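Local coordinates for glycosyl hydrolase BlGH5_18 (Bifidobacterium longum subsp. infantis, PDB 7LQX), which probably hydrolyses glycosidic bonds in the breakdown of N-glycans, as a family GH5 glycoside hydrolase of a gut bacterium, at residues F39-R53 / D86-M99. Residues are numbered along the deposited sequence; the frame is centred on the assembly and turned at random. Where two conformers were deposited one is given.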
ATOM      1  N   PHE A  39      10.849  -9.304   3.521  1.00 10.16           N
ATOM      2  CA  PHE A  39      11.763  -9.490   4.643  1.00 10.12           C
ATOM      3  C   PHE A  39      11.543  -8.446   5.726  1.00 10.10           C
ATOM      4  O   PHE A  39      11.603  -8.750   6.921  1.00 10.71           O
ATOM      5  CB  PHE A  39      13.200  -9.379   4.101  1.00 11.43           C
ATOM      6  CG  PHE A  39      14.264  -9.308   5.170  1.00 10.07           C
ATOM      7  CD1 PHE A  39      14.604  -8.097   5.751  1.00 11.05           C
ATOM      8  CD2 PHE A  39      14.908 -10.453   5.605  1.00 10.47           C
ATOM      9  CE1 PHE A  39      15.563  -8.029   6.748  1.00 10.85           C
ATOM     10  CE2 PHE A  39      15.878 -10.389   6.598  1.00 10.97           C
ATOM     11  CZ  PHE A  39      16.203  -9.168   7.168  1.00 11.34           C
ATOM     12  N   TRP A  40      11.333  -7.195   5.323  1.00  9.17           N
ATOM     13  CA  TRP A  40      11.315  -6.102   6.282  1.00  9.82           C
ATOM     14  C   TRP A  40      10.184  -6.212   7.291  1.00 12.03           C
ATOM     15  O   TRP A  40      10.255  -5.587   8.355  1.00 12.74           O
ATOM     16  CB  TRP A  40      11.173  -4.791   5.526  1.00 10.15           C
ATOM     17  CG  TRP A  40      12.261  -4.514   4.544  1.00 10.30           C
ATOM     18  CD1 TRP A  40      12.158  -4.522   3.186  1.00  9.26           C
ATOM     19  CD2 TRP A  40      13.621  -4.172   4.842  1.00  8.60           C
ATOM     20  NE1 TRP A  40      13.367  -4.196   2.615  1.00  9.44           N
ATOM     21  CE2 TRP A  40      14.284  -3.989   3.609  1.00  9.73           C
ATOM     22  CE3 TRP A  40      14.341  -4.001   6.027  1.00 11.08           C
ATOM     23  CZ2 TRP A  40      15.629  -3.629   3.528  1.00  9.32           C
ATOM     24  CZ3 TRP A  40      15.682  -3.654   5.942  1.00 10.94           C
ATOM     25  CH2 TRP A  40      16.308  -3.474   4.700  1.00  9.42           C
ATOM     26  N   LEU A  41       9.130  -6.966   6.968  1.00 10.45           N
ATOM     27  CA  LEU A  41       8.017  -7.156   7.888  1.00 11.97           C
ATOM     28  C   LEU A  41       8.333  -8.168   8.980  1.00 15.13           C
ATOM     29  O   LEU A  41       7.617  -8.215   9.984  1.00 18.39           O
ATOM     30  CB  LEU A  41       6.778  -7.587   7.106  1.00 11.48           C
ATOM     31  CG  LEU A  41       6.195  -6.522   6.179  1.00 10.88           C
ATOM     32  CD1 LEU A  41       5.147  -7.129   5.248  1.00 12.51           C
ATOM     33  CD2 LEU A  41       5.597  -5.372   6.956  1.00 15.67           C
ATOM     34  N   ASP A  42       9.385  -8.969   8.815  1.00 13.46           N
ATOM     35  CA  ASP A  42       9.785  -9.956   9.812  1.00 15.61           C
ATOM     36  C   ASP A  42      11.259 -10.281   9.604  1.00 14.66           C
ATOM     37  O   ASP A  42      11.594 -11.352   9.086  1.00 15.27           O
ATOM     38  CB  ASP A  42       8.933 -11.215   9.673  1.00 17.27           C
ATOM     39  CG  ASP A  42       9.280 -12.282  10.698  1.00 19.19           C
ATOM     40  OD1 ASP A  42       9.826 -11.951  11.772  1.00 22.40           O
ATOM     41  OD2 ASP A  42       8.996 -13.462  10.423  1.00 23.78           O
ATOM     42  N   PRO A  43      12.166  -9.382   9.981  1.00 16.25           N
ATOM     43  CA  PRO A  43      13.586  -9.600   9.672  1.00 15.07           C
ATOM     44  C   PRO A  43      14.148 -10.851  10.335  1.00 17.26           C
ATOM     45  O   PRO A  43      13.939 -11.098  11.523  1.00 19.03           O
ATOM     46  CB  PRO A  43      14.262  -8.327  10.198  1.00 16.77           C
ATOM     47  CG  PRO A  43      13.171  -7.284  10.164  1.00 19.38           C
ATOM     48  CD  PRO A  43      11.919  -8.038  10.539  1.00 16.56           C
ATOM     49  N   ASP A  44      14.870 -11.641   9.546  1.00 14.83           N
ATOM     50  CA  ASP A  44      15.624 -12.809  10.012  1.00 16.12           C
ATOM     51  C   ASP A  44      17.088 -12.435   9.799  1.00 14.41           C
ATOM     52  O   ASP A  44      17.614 -12.560   8.689  1.00 13.12           O
ATOM     53  CB  ASP A  44      15.206 -14.039   9.214  1.00 17.53           C
ATOM     54  CG  ASP A  44      16.015 -15.288   9.550  1.00 19.60           C
ATOM     55  OD1 ASP A  44      17.123 -15.191  10.118  1.00 17.29           O
ATOM     56  OD2 ASP A  44      15.533 -16.388   9.212  1.00 22.82           O
ATOM     57  N   TRP A  45      17.733 -11.946  10.847  1.00 14.55           N
ATOM     58  CA  TRP A  45      19.068 -11.380  10.679  1.00 15.49           C
ATOM     59  C   TRP A  45      20.116 -12.455  10.429  1.00 14.62           C
ATOM     60  O   TRP A  45      21.010 -12.234   9.609  1.00 14.37           O
ATOM     61  CB  TRP A  45      19.439 -10.445  11.834  1.00 16.95           C
ATOM     62  CG  TRP A  45      18.578  -9.221  11.806  1.00 17.48           C
ATOM     63  CD1 TRP A  45      17.677  -8.829  12.743  1.00 19.02           C
ATOM     64  CD2 TRP A  45      18.507  -8.255  10.750  1.00 14.88           C
ATOM     65  NE1 TRP A  45      17.057  -7.669  12.348  1.00 18.05           N
ATOM     66  CE2 TRP A  45      17.548  -7.297  11.126  1.00 15.58           C
ATOM     67  CE3 TRP A  45      19.170  -8.103   9.533  1.00 13.65           C
ATOM     68  CZ2 TRP A  45      17.238  -6.203  10.329  1.00 14.69           C
ATOM     69  CZ3 TRP A  45      18.858  -7.024   8.745  1.00 12.44           C
ATOM     70  CH2 TRP A  45      17.901  -6.087   9.142  1.00 13.88           C
ATOM     71  N   PRO A  46      20.055 -13.622  11.082  1.00 14.56           N
ATOM     72  CA  PRO A  46      20.975 -14.704  10.683  1.00 15.11           C
ATOM     73  C   PRO A  46      20.907 -15.026   9.198  1.00 15.83           C
ATOM     74  O   PRO A  46      21.939 -15.319   8.581  1.00 14.99           O
ATOM     75  CB  PRO A  46      20.545 -15.879  11.573  1.00 18.87           C
ATOM     76  CG  PRO A  46      20.000 -15.217  12.791  1.00 18.49           C
ATOM     77  CD  PRO A  46      19.271 -13.989  12.276  1.00 15.39           C
ATOM     78  N   SER A  47      19.720 -14.946   8.592  1.00 14.33           N
ATOM     79  CA  SER A  47      19.618 -15.238   7.166  1.00 13.30           C
ATOM     80  C   SER A  47      20.313 -14.173   6.328  1.00 12.66           C
ATOM     81  O   SER A  47      20.840 -14.491   5.257  1.00 12.82           O
ATOM     82  CB  SER A  47      18.157 -15.416   6.739  1.00 14.02           C
ATOM     83  OG  SER A  47      17.472 -14.184   6.602  1.00 13.06           O
ATOM     84  N   VAL A  48      20.330 -12.916   6.788  1.00 12.24           N
ATOM     85  CA  VAL A  48      21.042 -11.867   6.061  1.00 12.31           C
ATOM     86  C   VAL A  48      22.544 -12.080   6.158  1.00 12.88           C
ATOM     87  O   VAL A  48      23.276 -11.915   5.173  1.00 12.93           O
ATOM     88  CB  VAL A  48      20.641 -10.477   6.579  1.00 11.81           C
ATOM     89  CG1 VAL A  48      21.445  -9.402   5.853  1.00 12.95           C
ATOM     90  CG2 VAL A  48      19.165 -10.252   6.391  1.00 11.50           C
ATOM     91  N   LYS A  49      23.035 -12.426   7.350  0.55 13.06           N
ATOM     92  CA  LYS A  49      24.450 -12.737   7.499  0.55 15.19           C
ATOM     93  C   LYS A  49      24.860 -13.844   6.534  0.55 13.92           C
ATOM     94  O   LYS A  49      25.897 -13.754   5.868  0.55 14.96           O
ATOM     95  CB  LYS A  49      24.758 -13.140   8.940  0.55 16.09           C
ATOM     96  CG  LYS A  49      26.240 -13.377   9.196  0.55 19.63           C
ATOM     97  CD  LYS A  49      26.514 -13.676  10.660  0.55 19.55           C
ATOM     98  CE  LYS A  49      27.987 -13.973  10.897  0.55 22.70           C
ATOM     99  NZ  LYS A  49      28.256 -14.352  12.311  0.55 28.94           N
ATOM    100  N   GLU A  50      24.047 -14.902   6.444  1.00 14.11           N
ATOM    101  CA  GLU A  50      24.376 -16.005   5.552  1.00 14.40           C
ATOM    102  C   GLU A  50      24.292 -15.578   4.092  1.00 13.59           C
ATOM    103  O   GLU A  50      25.174 -15.918   3.293  1.00 13.76           O
ATOM    104  CB  GLU A  50      23.463 -17.197   5.821  1.00 14.86           C
ATOM    105  CG  GLU A  50      23.805 -18.407   4.976  1.00 15.33           C
ATOM    106  CD  GLU A  50      25.191 -18.961   5.252  1.00 22.57           C
ATOM    107  OE1 GLU A  50      25.847 -18.540   6.234  1.00 24.57           O
ATOM    108  OE2 GLU A  50      25.632 -19.830   4.473  1.00 25.35           O
ATOM    109  N   ASP A  51      23.231 -14.850   3.721  1.00 12.76           N
ATOM    110  CA  ASP A  51      23.116 -14.336   2.360  1.00 12.03           C
ATOM    111  C   ASP A  51      24.355 -13.524   1.997  1.00 12.00           C
ATOM    112  O   ASP A  51      24.930 -13.676   0.913  1.00 11.91           O
ATOM    113  CB  ASP A  51      21.895 -13.418   2.227  1.00 11.23           C
ATOM    114  CG  ASP A  51      20.567 -14.154   2.180  1.00 11.21           C
ATOM    115  OD1 ASP A  51      20.535 -15.400   2.137  1.00 12.61           O
ATOM    116  OD2 ASP A  51      19.544 -13.432   2.186  1.00 11.01           O
HETATM  117  N   MSE A  52      24.767 -12.636   2.895  1.00 11.94           N
HETATM  118  CA  MSE A  52      25.892 -11.754   2.626  1.00 11.85           C
HETATM  119  C   MSE A  52      27.214 -12.499   2.564  1.00 12.60           C
HETATM  120  O   MSE A  52      28.088 -12.158   1.765  1.00 12.51           O
HETATM  121  CB  MSE A  52      25.983 -10.670   3.699  1.00 13.73           C
HETATM  122  CG  MSE A  52      24.832  -9.712   3.695  1.00 12.87           C
HETATM  123 SE   MSE A  52      24.783  -8.535   2.179  1.00 23.27          SE
HETATM  124  CE  MSE A  52      23.271  -7.432   2.749  1.00 13.73           C
ATOM    125  N   ARG A  53      27.371 -13.508   3.423  1.00 13.40           N
ATOM    126  CA  ARG A  53      28.569 -14.336   3.367  1.00 14.22           C
ATOM    127  C   ARG A  53      28.698 -15.001   2.002  1.00 14.12           C
ATOM    128  O   ARG A  53      29.771 -14.989   1.389  1.00 14.33           O
ATOM    129  CB  ARG A  53      28.529 -15.379   4.484  1.00 15.15           C
ATOM    130  CG  ARG A  53      29.781 -16.230   4.584  1.00 16.14           C
ATOM    131  CD  ARG A  53      29.620 -17.348   5.611  1.00 21.07           C
ATOM    132  NE  ARG A  53      28.718 -18.396   5.135  1.00 22.12           N
ATOM    133  CZ  ARG A  53      29.086 -19.391   4.329  1.00 21.91           C
ATOM    134  NH1 ARG A  53      30.342 -19.480   3.910  1.00 25.90           N
ATOM    135  NH2 ARG A  53      28.198 -20.296   3.938  1.00 25.02           N
ATOM    136  N   ASP A  86      16.501  -0.998  10.854  1.00 11.69           N
ATOM    137  CA  ASP A  86      16.664  -2.249  10.121  1.00 12.39           C
ATOM    138  C   ASP A  86      17.484  -2.048   8.848  1.00 10.67           C
ATOM    139  O   ASP A  86      18.297  -2.907   8.486  1.00 10.80           O
ATOM    140  CB  ASP A  86      15.300  -2.853   9.772  1.00 11.75           C
ATOM    141  CG  ASP A  86      14.574  -3.429  10.977  1.00 13.13           C
ATOM    142  OD1 ASP A  86      15.205  -3.670  12.026  1.00 13.62           O
ATOM    143  OD2 ASP A  86      13.352  -3.676  10.851  1.00 13.14           O
ATOM    144  N   VAL A  87      17.265  -0.946   8.132  1.00  9.75           N
ATOM    145  CA  VAL A  87      18.118  -0.660   6.978  1.00  9.94           C
ATOM    146  C   VAL A  87      19.570  -0.518   7.420  1.00 11.11           C
ATOM    147  O   VAL A  87      20.485  -1.063   6.793  1.00 11.19           O
ATOM    148  CB  VAL A  87      17.640   0.590   6.219  1.00 11.27           C
ATOM    149  CG1 VAL A  87      18.525   0.826   4.991  1.00 12.28           C
ATOM    150  CG2 VAL A  87      16.191   0.448   5.810  1.00 11.73           C
ATOM    151  N   ARG A  88      19.802   0.225   8.505  1.00 10.51           N
ATOM    152  CA  ARG A  88      21.163   0.401   8.998  1.00 11.41           C
ATOM    153  C   ARG A  88      21.782  -0.939   9.368  1.00 12.35           C
ATOM    154  O   ARG A  88      22.965  -1.180   9.097  1.00 11.80           O
ATOM    155  CB  ARG A  88      21.174   1.364  10.188  1.00 12.45           C
ATOM    156  CG  ARG A  88      22.562   1.635  10.744  1.00 15.09           C
ATOM    157  CD  ARG A  88      22.574   2.721  11.801  1.00 15.94           C
ATOM    158  NE  ARG A  88      23.906   2.828  12.386  1.00 15.99           N
ATOM    159  CZ  ARG A  88      24.253   3.687  13.335  1.00 14.99           C
ATOM    160  NH1 ARG A  88      23.371   4.554  13.812  1.00 17.87           N
ATOM    161  NH2 ARG A  88      25.497   3.681  13.794  1.00 20.34           N
ATOM    162  N   ARG A  89      20.994  -1.835   9.968  1.00 12.30           N
ATOM    163  CA  ARG A  89      21.517  -3.142  10.344  1.00 11.85           C
ATOM    164  C   ARG A  89      21.926  -3.938   9.112  1.00 11.99           C
ATOM    165  O   ARG A  89      22.962  -4.611   9.112  1.00 12.94           O
ATOM    166  CB  ARG A  89      20.482  -3.908  11.170  1.00 13.46           C
ATOM    167  CG  ARG A  89      20.911  -5.322  11.531  1.00 16.82           C
ATOM    168  CD  ARG A  89      21.921  -5.371  12.654  1.00 32.59           C
ATOM    169  NE  ARG A  89      22.092  -6.739  13.139  1.00 42.48           N
ATOM    170  CZ  ARG A  89      21.197  -7.390  13.878  1.00 42.93           C
ATOM    171  NH1 ARG A  89      20.058  -6.804  14.220  1.00 44.04           N
ATOM    172  NH2 ARG A  89      21.439  -8.631  14.276  1.00 49.72           N
HETATM  173  N   MSE A  90      21.126  -3.878   8.053  1.00 11.93           N
HETATM  174  CA  MSE A  90      21.455  -4.620   6.843  1.00 10.98           C
HETATM  175  C   MSE A  90      22.753  -4.099   6.231  1.00 11.49           C
HETATM  176  O   MSE A  90      23.590  -4.885   5.782  1.00 11.70           O
HETATM  177  CB  MSE A  90      20.305  -4.539   5.847  1.00 10.51           C
HETATM  178  CG  MSE A  90      20.551  -5.358   4.601  1.00  9.52           C
HETATM  179 SE   MSE A  90      19.045  -5.388   3.420  1.00 17.35          SE
HETATM  180  CE  MSE A  90      17.914  -6.513   4.435  1.00  9.54           C
ATOM    181  N   VAL A  91      22.900  -2.773   6.216  1.00  9.99           N
ATOM    182  CA  VAL A  91      24.149  -2.155   5.784  1.00 11.11           C
ATOM    183  C   VAL A  91      25.301  -2.608   6.670  1.00 12.67           C
ATOM    184  O   VAL A  91      26.380  -2.967   6.184  1.00 12.95           O
ATOM    185  CB  VAL A  91      24.005  -0.621   5.785  1.00 11.14           C
ATOM    186  CG1 VAL A  91      25.362   0.028   5.613  1.00 12.32           C
ATOM    187  CG2 VAL A  91      23.022  -0.193   4.718  1.00 10.74           C
ATOM    188  N   HIS A  92      25.084  -2.584   7.989  1.00 12.07           N
ATOM    189  CA  HIS A  92      26.109  -2.995   8.936  1.00 13.42           C
ATOM    190  C   HIS A  92      26.571  -4.416   8.660  1.00 13.04           C
ATOM    191  O   HIS A  92      27.774  -4.703   8.699  1.00 14.85           O
ATOM    192  CB  HIS A  92      25.557  -2.874  10.356  1.00 15.46           C
ATOM    193  CG  HIS A  92      26.590  -3.039  11.423  1.00 17.75           C
ATOM    194  ND1 HIS A  92      27.562  -2.093  11.666  1.00 20.90           N
ATOM    195  CD2 HIS A  92      26.807  -4.040  12.306  1.00 22.48           C
ATOM    196  CE1 HIS A  92      28.331  -2.504  12.659  1.00 26.44           C
ATOM    197  NE2 HIS A  92      27.895  -3.683  13.064  1.00 24.41           N
ATOM    198  N   ILE A  93      25.633  -5.317   8.364  1.00 12.90           N
ATOM    199  CA  ILE A  93      25.983  -6.710   8.114  1.00 13.84           C
ATOM    200  C   ILE A  93      26.764  -6.851   6.814  1.00 13.23           C
ATOM    201  O   ILE A  93      27.739  -7.606   6.739  1.00 13.18           O
ATOM    202  CB  ILE A  93      24.713  -7.582   8.130  1.00 12.58           C
ATOM    203  CG1 ILE A  93      24.119  -7.626   9.539  1.00 14.82           C
ATOM    204  CG2 ILE A  93      25.024  -8.978   7.627  1.00 13.45           C
ATOM    205  CD1 ILE A  93      22.723  -8.240   9.605  1.00 15.27           C
ATOM    206  N   ALA A  94      26.342  -6.150   5.762  1.00 12.26           N
ATOM    207  CA  ALA A  94      27.134  -6.149   4.535  1.00 11.92           C
ATOM    208  C   ALA A  94      28.581  -5.769   4.825  1.00 12.51           C
ATOM    209  O   ALA A  94      29.515  -6.425   4.349  1.00 13.75           O
ATOM    210  CB  ALA A  94      26.511  -5.185   3.526  1.00 13.13           C
ATOM    211  N   GLY A  95      28.783  -4.728   5.635  1.00 12.87           N
ATOM    212  CA  GLY A  95      30.132  -4.305   5.964  1.00 14.35           C
ATOM    213  C   GLY A  95      30.891  -5.340   6.771  1.00 14.39           C
ATOM    214  O   GLY A  95      32.088  -5.552   6.552  1.00 15.40           O
ATOM    215  N   GLU A  96      30.210  -5.989   7.723  1.00 14.39           N
ATOM    216  CA  GLU A  96      30.855  -7.039   8.501  1.00 17.01           C
ATOM    217  C   GLU A  96      31.265  -8.193   7.604  1.00 15.93           C
ATOM    218  O   GLU A  96      32.244  -8.893   7.892  1.00 18.90           O
ATOM    219  CB  GLU A  96      29.910  -7.537   9.595  1.00 21.75           C
ATOM    220  CG  GLU A  96      29.635  -6.523  10.692  1.00 26.35           C
ATOM    221  CD  GLU A  96      28.624  -7.013  11.720  1.00 39.55           C
ATOM    222  OE1 GLU A  96      27.650  -7.702  11.338  1.00 36.09           O
ATOM    223  OE2 GLU A  96      28.806  -6.707  12.919  1.00 42.39           O
ATOM    224  N   GLN A  97      30.532  -8.405   6.516  1.00 17.69           N
ATOM    225  CA  GLN A  97      30.842  -9.459   5.566  1.00 20.68           C
ATOM    226  C   GLN A  97      31.717  -8.967   4.422  1.00 20.37           C
ATOM    227  O   GLN A  97      31.810  -9.647   3.393  1.00 25.12           O
ATOM    228  CB  GLN A  97      29.555 -10.110   5.052  1.00 22.18           C
ATOM    229  CG  GLN A  97      28.685 -10.715   6.153  1.00 24.51           C
ATOM    230  CD  GLN A  97      29.390 -11.809   6.931  1.00 26.73           C
ATOM    231  OE1 GLN A  97      30.109 -12.632   6.362  1.00 24.74           O
ATOM    232  NE2 GLN A  97      29.193 -11.819   8.246  1.00 31.09           N
ATOM    233  N   GLY A  98      32.347  -7.797   4.574  1.00 20.45           N
ATOM    234  CA  GLY A  98      33.406  -7.360   3.684  1.00 17.47           C
ATOM    235  C   GLY A  98      32.990  -6.524   2.497  1.00 18.70           C
ATOM    236  O   GLY A  98      33.786  -6.368   1.562  1.00 19.20           O
HETATM  237  N   MSE A  99      31.793  -5.953   2.509  1.00 14.19           N
HETATM  238  CA  MSE A  99      31.272  -5.262   1.339  1.00 13.66           C
HETATM  239  C   MSE A  99      30.723  -3.878   1.634  1.00 12.97           C
HETATM  240  O   MSE A  99      30.285  -3.585   2.748  1.00 15.15           O
HETATM  241  CB  MSE A  99      30.167  -6.111   0.702  1.00 12.59           C
HETATM  242  CG  MSE A  99      30.657  -7.464   0.243  1.00 11.40           C
HETATM  243 SE   MSE A  99      29.318  -8.472  -0.677  1.00 19.66          SE
HETATM  244  CE  MSE A  99      28.181  -8.847   0.818  1.00 12.80           C
TER
HETATM  245  O   HOH W   1      11.654  -3.070   8.815  1.00 17.39           O
HETATM  246  O   HOH W   2      15.171  -5.969  13.583  1.00 23.77           O
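Trp45 lies between Arg89 on one face and Pro43 with the rim of Phe39 on the other. Arg89 CG stands 3.6 Å from the centroid of the Trp45 six-membered ring, almost on its normal, a CH-pi contact. The Arg89 chain then bends at CB-CG (chi2 77°), bringing the guanidinium back over the five-membered ring as a cation-pi stack, its plane 29° from the indole. At the indole edge, water 2 accepts from Trp45 NE1 and donates to Asp86 OD1, while Asp86 OD2 takes a second water, shared with Trp40 O, and a salt bridge from Lys82. Were Trp45 replaced by an alanine, the Arg89 guanidinium is likely to lose its stacking surface and water 2 its NE1 donor, with a gap opened between Arg89 and the Pro43-Phe39 side.

Trp40 turns its ring edge to Asp86 O, its NE1 being held by Phe66 O. Met90, bent at its last torsion, lays SE obliquely beside the six-membered ring, a Met-aromatic contact, and brings CE to 3.4 Å from Trp40 CH2. Farther along, Ile93 is a knob among Trp45, Val48, Lys49 and Met52, with CD1 3.6 Å from Trp45 CE3. Helix 81-96 ends in a Schellman motif, Gly98 its C-prime residue and Met99 N bonded to Ala94 O; Met99 CE comes to 3.7 Å from SE of Met52, like Met90 and Met99 a selenomethionine.

The axes of helix segments 45-53 and 86-96 cross at -40°, 9.2 Å apart at closest approach, and Met52, Met90 and Ala94 also reach strand 62-65. Helices 45-57 and 81-96 follow strands 25-29 and 62-65 in turn, packing as successive outer helices of the (beta/alpha)8 barrel of GH5 enzymes.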